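Long-range contacts in NAD-dependent aldehyde dehydrogenase (Sinorhizobium meliloti, PDB 3U4J), which probably oxidises aldehydes with NAD or NADP as acceptor, as aldehyde dehydrogenases do, and carries a bound calcium ion: residues A[96-101]-A[126-131]; A[179-184]-A[477-482]; A[390-395]-A[409-414]. All blocks are in the same frame, centred on the assembly; numbering follows the deposited sequence.

Overall arrangement
Interactions 1 and 2 are in contact, their centres about 15 Å apart. Helix 117-138 meets helix 84-100 in interaction 1 and also packs on helix 174-187, W131 serving both; helix 174-187 in turn meets the 477-482 loop in interaction 2. The two contacts touch through W131 NE1 and S179 OG, 3.1 Å apart in a weak hydrogen bond, and through W131 packing on P183. Interaction 3 lies in the sheet that contains strands 383-390 and 407-413, with its centre about 41 Å from that of interaction 1 and about 35 Å from that of interaction 2; along the chain it is nested within the loop that interaction 2 closes. All three lie away from the calcium site at L17 and E50.

Interaction 1. Residues A[96-101]-A[126-131]; sequences DLILAR and FCADLW
I98 reaches over W131 and packs with L99 against the methyl group of A128, joining two helical segments that run antiparallel (170° between directions) with axes 8.7 Å apart. No hydrogen bond crosses between them; the contact is wholly apolar. The two branches of I98 divide the work. CG2, anti to the backbone N, lies 3.8 Å from A128 CB. CG1 stands beside that N, and an extended second torsion (chi2 171°) carries CD1 onward to the indole. There CD1 sits over the face of the five-membered ring, 3.9 Å from its centroid and 27° off the normal, a CH-pi contact displaced toward W131 CD1, which I98 CD1 approaches to 3.5 Å. The two side chains cross at about a right angle. The edge of the indole, in its plane, faces C127 O, one turn back on its own helix. L99 reaches A128 from another direction, with L99 CD2 3.6 Å from A128 CB. The small methyl of A128 suits this close approach, and the CA atoms of I98 and A128 are only 5.7 Å apart. With an alanine in place of I98, the CH-pi contact of CD1 and the packing of CG2 on A128 CB would be lost, which would probably leave a gap over the pyrrole face of W131. D129, turned away from helix 84-100, forms salt bridges with R89 and R139 of a second subunit. Helix 202-214 adds L207 and L210 beside I98, and L207 also touches W131, while helix 174-187 packs against F126 and C127.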
# COMPACT_ATOMS: atom_id res chain seq x y z
N ASP A 96 9.94 18.08 19.78
CA ASP A 96 10.40 18.28 21.18
C ASP A 96 10.47 19.74 21.60
O ASP A 96 10.11 20.06 22.71
CB ASP A 96 11.79 17.68 21.43
CG ASP A 96 11.76 16.17 21.47
OD1 ASP A 96 10.66 15.60 21.67
OD2 ASP A 96 12.82 15.55 21.28
N LEU A 97 11.00 20.60 20.73
CA LEU A 97 11.04 22.04 21.04
C LEU A 97 9.68 22.68 21.19
O LEU A 97 9.49 23.56 22.03
CB LEU A 97 11.84 22.80 19.96
CG LEU A 97 13.33 22.68 20.18
CD1 LEU A 97 14.04 23.02 18.86
CD2 LEU A 97 13.80 23.56 21.34
N ILE A 98 8.74 22.29 20.33
CA ILE A 98 7.35 22.77 20.42
C ILE A 98 6.77 22.52 21.83
O ILE A 98 6.22 23.42 22.47
CB ILE A 98 6.46 22.16 19.33
CG1 ILE A 98 6.95 22.66 17.94
CG2 ILE A 98 4.97 22.55 19.57
CD1 ILE A 98 6.27 21.94 16.78
N LEU A 99 6.95 21.30 22.34
CA LEU A 99 6.58 20.99 23.71
C LEU A 99 7.34 21.79 24.74
O LEU A 99 6.74 22.30 25.68
CB LEU A 99 6.69 19.49 24.00
CG LEU A 99 5.65 18.60 23.32
CD1 LEU A 99 5.78 17.12 23.79
CD2 LEU A 99 4.20 19.13 23.53
N ALA A 100 8.66 21.92 24.58
CA ALA A 100 9.46 22.69 25.53
C ALA A 100 8.99 24.17 25.55
O ALA A 100 9.05 24.84 26.59
CB ALA A 100 10.96 22.59 25.17
N ARG A 101 8.52 24.68 24.41
CA ARG A 101 8.06 26.07 24.36
C ARG A 101 6.54 26.18 24.33
O ARG A 101 5.98 27.17 23.82
CB ARG A 101 8.66 26.81 23.15
CG ARG A 101 10.17 26.61 22.91
CD ARG A 101 11.04 27.27 23.99
NE ARG A 101 12.45 27.08 23.62
CZ ARG A 101 13.33 26.33 24.30
NH1 ARG A 101 12.98 25.71 25.43
NH2 ARG A 101 14.58 26.23 23.86
N PHE A 126 -1.16 19.52 20.08
CA PHE A 126 -1.53 18.83 18.85
C PHE A 126 -0.50 19.05 17.72
O PHE A 126 -0.15 18.12 16.99
CB PHE A 126 -2.92 19.27 18.40
CG PHE A 126 -3.49 18.40 17.32
CD1 PHE A 126 -4.05 17.16 17.63
CD2 PHE A 126 -3.49 18.83 16.00
CE1 PHE A 126 -4.60 16.35 16.61
CE2 PHE A 126 -4.02 18.03 14.99
CZ PHE A 126 -4.57 16.79 15.29
N CYS A 127 0.01 20.26 17.59
CA CYS A 127 1.03 20.54 16.58
C CYS A 127 2.30 19.76 16.84
O CYS A 127 2.94 19.29 15.89
CB CYS A 127 1.36 22.03 16.54
SG CYS A 127 0.02 22.96 15.81
N ALA A 128 2.68 19.63 18.12
CA ALA A 128 3.84 18.80 18.41
C ALA A 128 3.57 17.36 17.92
O ALA A 128 4.47 16.70 17.40
CB ALA A 128 4.19 18.82 19.90
N ASP A 129 2.32 16.90 18.08
CA ASP A 129 1.95 15.54 17.63
C ASP A 129 1.95 15.43 16.10
O ASP A 129 2.34 14.38 15.55
CB ASP A 129 0.58 15.11 18.20
CG ASP A 129 0.32 13.61 18.02
OD1 ASP A 129 1.15 12.78 18.44
OD2 ASP A 129 -0.73 13.27 17.48
N LEU A 130 1.53 16.50 15.41
CA LEU A 130 1.61 16.52 13.96
C LEU A 130 3.04 16.37 13.48
O LEU A 130 3.30 15.59 12.56
CB LEU A 130 1.02 17.79 13.38
CG LEU A 130 -0.52 17.91 13.41
CD1 LEU A 130 -0.88 19.40 13.18
CD2 LEU A 130 -1.19 17.03 12.37
N TRP A 131 3.94 17.12 14.10
CA TRP A 131 5.35 17.08 13.73
C TRP A 131 5.87 15.68 14.04
O TRP A 131 6.59 15.11 13.24
CB TRP A 131 6.17 18.17 14.47
CG TRP A 131 6.15 19.49 13.76
CD1 TRP A 131 5.16 20.46 13.82
CD2 TRP A 131 7.14 19.99 12.85
NE1 TRP A 131 5.47 21.53 13.00
CE2 TRP A 131 6.69 21.27 12.41
CE3 TRP A 131 8.37 19.49 12.36
CZ2 TRP A 131 7.43 22.04 11.51
CZ3 TRP A 131 9.10 20.27 11.46
CH2 TRP A 131 8.62 21.53 11.03

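Interaction 2. Residues A[179-184]-A[477-482]; sequences SERVPW and GRELGR
E180 begins the contact with its aliphatic part: CB lies 3.6 Å from CD2 of L480. Its carbonyl O, at a kink where neither P183 N nor W184 N bonds to the turn before, instead accepts a hydrogen bond from a water 2.8 Å away. This water also donates to E479 OE1 and accepts from L480 N, so one molecule ties the kinked helix to both loop residues. The E180 carboxylate turns to its neighbour, OE1 receiving R181 NH1 at 2.9 Å on its anti side in a salt bridge. R181 bends at its second torsion (chi2 -72°), and E479 crosses it at about a right angle, laying CG over the rim of one guanidinium face. R181 NE and E479 OE1 are 4.0 Å apart, with the oxygen well out of the guanidinium plane, so only their charges interact; OE1 has a further partner in Y488 OH, and R181 NH2 is hydrogen-bonded to T247 OG1. W184 closes the segment. Its NE1 donates an almost straight bond (171°) to G481 O at 2.7 Å, in the indole plane, while L480 CD2 rests over the six-membered ring, 3.8 Å from its centroid. The indole is thus fixed at its edge and over a face. Loop and helix are therefore joined by directional bonds as well as packing, with the water giving E180 O a partner where the helical bond from W184 N is missing.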
# COMPACT_ATOMS: atom_id res chain seq x y z
N SER A 179 1.77 23.42 10.77
CA SER A 179 2.13 22.09 11.24
C SER A 179 1.46 20.95 10.46
O SER A 179 1.95 19.82 10.49
CB SER A 179 1.84 21.96 12.74
OG SER A 179 2.69 22.81 13.49
N GLU A 180 0.35 21.23 9.76
CA GLU A 180 -0.26 20.25 8.82
C GLU A 180 0.39 20.28 7.43
O GLU A 180 0.08 19.45 6.59
CB GLU A 180 -1.75 20.54 8.60
CG GLU A 180 -2.68 20.45 9.78
CD GLU A 180 -4.12 20.86 9.39
OE1 GLU A 180 -4.33 21.44 8.28
OE2 GLU A 180 -5.03 20.63 10.21
N ARG A 181 1.23 21.27 7.16
CA ARG A 181 1.79 21.45 5.79
C ARG A 181 3.31 21.30 5.79
O ARG A 181 3.84 20.46 5.07
CB ARG A 181 1.44 22.83 5.21
CG ARG A 181 -0.07 23.13 5.14
CD ARG A 181 -0.81 22.34 4.05
NE ARG A 181 -2.20 22.80 4.03
CZ ARG A 181 -3.13 22.44 4.90
NH1 ARG A 181 -2.88 21.51 5.82
NH2 ARG A 181 -4.33 23.00 4.84
N VAL A 182 4.00 22.14 6.56
CA VAL A 182 5.47 22.15 6.56
C VAL A 182 6.09 20.76 6.79
O VAL A 182 6.95 20.35 6.02
CB VAL A 182 6.05 23.23 7.53
CG1 VAL A 182 7.59 23.11 7.69
CG2 VAL A 182 5.66 24.66 7.07
N PRO A 183 5.66 20.03 7.84
CA PRO A 183 6.37 18.75 8.10
C PRO A 183 6.21 17.72 6.97
O PRO A 183 7.14 16.98 6.69
CB PRO A 183 5.70 18.22 9.40
CG PRO A 183 5.06 19.41 10.05
CD PRO A 183 4.66 20.32 8.89
N TRP A 184 5.05 17.70 6.32
CA TRP A 184 4.82 16.80 5.21
C TRP A 184 5.67 17.18 4.00
O TRP A 184 6.20 16.29 3.29
CB TRP A 184 3.33 16.75 4.86
CG TRP A 184 2.58 15.73 5.73
CD1 TRP A 184 2.21 14.47 5.37
CD2 TRP A 184 2.15 15.90 7.10
NE1 TRP A 184 1.58 13.84 6.43
CE2 TRP A 184 1.52 14.69 7.50
CE3 TRP A 184 2.21 16.96 8.03
CZ2 TRP A 184 0.94 14.50 8.77
CZ3 TRP A 184 1.66 16.78 9.32
CH2 TRP A 184 1.04 15.55 9.68
N GLY A 477 -6.48 18.41 -3.62
CA GLY A 477 -5.39 17.68 -2.94
C GLY A 477 -5.82 17.10 -1.59
O GLY A 477 -6.91 17.39 -1.10
N ARG A 478 -4.94 16.30 -0.99
CA ARG A 478 -5.16 15.79 0.36
C ARG A 478 -3.93 15.98 1.23
O ARG A 478 -2.81 15.78 0.77
CB ARG A 478 -5.54 14.31 0.32
CG ARG A 478 -6.97 14.05 -0.21
CD ARG A 478 -8.04 14.51 0.80
NE ARG A 478 -9.41 14.21 0.39
CZ ARG A 478 -10.14 14.98 -0.43
NH1 ARG A 478 -9.61 16.08 -0.97
NH2 ARG A 478 -11.40 14.63 -0.72
N GLU A 479 -4.15 16.37 2.47
CA GLU A 479 -3.07 16.62 3.41
C GLU A 479 -3.14 15.55 4.51
O GLU A 479 -4.14 14.83 4.61
CB GLU A 479 -3.21 18.02 4.02
CG GLU A 479 -3.38 19.18 3.00
CD GLU A 479 -2.14 19.39 2.12
OE1 GLU A 479 -0.99 19.24 2.62
OE2 GLU A 479 -2.34 19.72 0.93
N LEU A 480 -2.07 15.47 5.30
CA LEU A 480 -2.00 14.67 6.52
C LEU A 480 -1.93 13.17 6.21
O LEU A 480 -1.95 12.78 5.05
CB LEU A 480 -3.18 14.95 7.48
CG LEU A 480 -3.27 16.27 8.24
CD1 LEU A 480 -4.07 16.11 9.59
CD2 LEU A 480 -1.97 16.95 8.47
N GLY A 481 -1.83 12.37 7.26
CA GLY A 481 -1.62 10.92 7.11
C GLY A 481 -0.48 10.61 6.16
O GLY A 481 0.52 11.32 6.14
N ARG A 482 -0.66 9.56 5.35
CA ARG A 482 0.27 9.22 4.27
C ARG A 482 -0.02 10.07 3.03
O ARG A 482 0.82 10.19 2.17
CB ARG A 482 0.14 7.74 3.90
CG ARG A 482 0.51 6.85 5.06
CD ARG A 482 0.89 5.43 4.67
NE ARG A 482 1.76 4.88 5.73
CZ ARG A 482 1.60 3.70 6.32
NH1 ARG A 482 0.60 2.88 5.98
NH2 ARG A 482 2.46 3.31 7.26
O HOH W 1 -0.01 17.43 4.63

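Interaction 3. Residues A[390-395]-A[409-414]; sequences AGVTPD and STLTFK
The contact of V392 with T410 and L411 is a continuation of parallel strand pairing, with aliphatic packing, just past the end of strand 383-390, where the chain leaves that strand alongside its parallel partner, strand 407-413. The linking loop and the short helix 397-400 make the crossover between these strands. Pairing is carried past the end of the first strand by V392 N, which donates to T410 O at 3.0 Å. G391, with its positive phi, forms the bend just before this bond. V392 then directs its side chain at strand 407-413: CG1 is anti to the backbone N (chi1 -176°), and both methyls come near S409 CB, the CG2 branch at 3.9 Å. V392 CB itself lies 3.3 Å from T410 O. Further along, V392 O faces the side chain of L411. The 3.0 Å between V392 O and L411 CG is too short to be comfortable and is doubtful in detail. L411 CD2 continues to the ring of P394, 3.8 Å from its CD, the two side chains crossing at a slant. Within the loop, T393 OG1 donates to D395 OD1 at 2.7 Å. P394 also packs on L422 of helix 416-424, and T410 lies against L310 and V312 of the neighbouring strand 307-313. The polar groups on the strand side have partners: S409 OG bonds to I398 O and T410 OG1 to F389 O. The side-chain interface is made by V392, P394, L411 and the CB of S409, with T410 CB set against A390 CA at 4.2 Å. The bond from V392 N to T410 O thus extends the backbone pairing that T410 already makes with F389, and aliphatic contacts supply most of the rest.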
# COMPACT_ATOMS: atom_id res chain seq x y z
N ALA A 390 -33.26 29.78 13.44
CA ALA A 390 -34.15 28.67 13.17
C ALA A 390 -34.96 29.03 11.94
O ALA A 390 -34.96 30.18 11.50
CB ALA A 390 -35.05 28.43 14.35
N GLY A 391 -35.64 28.04 11.35
CA GLY A 391 -36.51 28.31 10.19
C GLY A 391 -35.74 28.71 8.95
O GLY A 391 -36.25 29.44 8.09
N VAL A 392 -34.51 28.25 8.84
CA VAL A 392 -33.69 28.62 7.70
C VAL A 392 -34.08 27.72 6.51
O VAL A 392 -34.34 26.53 6.68
CB VAL A 392 -32.19 28.58 8.02
CG1 VAL A 392 -31.37 29.07 6.83
CG2 VAL A 392 -31.89 29.44 9.27
N THR A 393 -34.20 28.31 5.33
CA THR A 393 -34.54 27.56 4.14
C THR A 393 -33.34 27.71 3.19
O THR A 393 -32.60 28.71 3.30
CB THR A 393 -35.83 28.10 3.51
OG1 THR A 393 -35.68 29.51 3.30
CG2 THR A 393 -37.03 27.89 4.44
N PRO A 394 -33.12 26.73 2.29
CA PRO A 394 -31.82 26.68 1.57
C PRO A 394 -31.55 27.78 0.54
O PRO A 394 -30.42 27.90 0.08
CB PRO A 394 -31.80 25.28 0.93
CG PRO A 394 -33.14 24.77 1.04
CD PRO A 394 -33.91 25.51 2.09
N ASP A 395 -32.56 28.58 0.20
CA ASP A 395 -32.36 29.73 -0.70
C ASP A 395 -31.75 30.95 -0.00
O ASP A 395 -31.34 31.90 -0.67
CB ASP A 395 -33.70 30.14 -1.32
CG ASP A 395 -34.74 30.48 -0.26
OD1 ASP A 395 -34.91 29.68 0.69
OD2 ASP A 395 -35.37 31.54 -0.37
N SER A 409 -27.15 28.09 11.37
CA SER A 409 -28.39 28.03 10.60
C SER A 409 -29.01 26.65 10.75
O SER A 409 -28.37 25.62 10.43
CB SER A 409 -28.15 28.33 9.12
OG SER A 409 -27.76 29.68 8.97
N THR A 410 -30.25 26.63 11.24
CA THR A 410 -30.99 25.38 11.47
C THR A 410 -32.09 25.18 10.42
O THR A 410 -32.88 26.12 10.12
CB THR A 410 -31.62 25.35 12.89
OG1 THR A 410 -30.62 25.70 13.85
CG2 THR A 410 -32.17 23.96 13.24
N LEU A 411 -32.10 23.99 9.83
CA LEU A 411 -33.12 23.54 8.89
C LEU A 411 -33.58 22.14 9.32
O LEU A 411 -32.79 21.38 9.92
CB LEU A 411 -32.54 23.46 7.46
CG LEU A 411 -31.94 24.68 6.76
CD1 LEU A 411 -30.45 24.92 7.11
CD2 LEU A 411 -32.12 24.53 5.25
N THR A 412 -34.84 21.79 9.06
CA THR A 412 -35.35 20.48 9.46
C THR A 412 -35.51 19.59 8.24
O THR A 412 -35.59 20.08 7.11
CB THR A 412 -36.75 20.57 10.21
OG1 THR A 412 -37.71 21.17 9.34
CG2 THR A 412 -36.66 21.40 11.48
N PHE A 413 -35.57 18.28 8.45
CA PHE A 413 -35.83 17.35 7.36
C PHE A 413 -36.66 16.20 7.93
O PHE A 413 -36.71 16.00 9.13
CB PHE A 413 -34.52 16.82 6.76
CG PHE A 413 -33.74 15.92 7.69
CD1 PHE A 413 -33.97 14.55 7.71
CD2 PHE A 413 -32.78 16.44 8.55
CE1 PHE A 413 -33.27 13.71 8.57
CE2 PHE A 413 -32.07 15.62 9.42
CZ PHE A 413 -32.32 14.25 9.44
N LYS A 414 -37.30 15.45 7.04
CA LYS A 414 -38.07 14.28 7.46
C LYS A 414 -37.34 12.96 7.21
O LYS A 414 -37.38 12.07 8.06
CB LYS A 414 -39.45 14.29 6.80
CG LYS A 414 -40.50 13.37 7.46
CD LYS A 414 -41.87 14.11 7.62
CE LYS A 414 -42.17 15.03 6.41
NZ LYS A 414 -42.66 16.40 6.81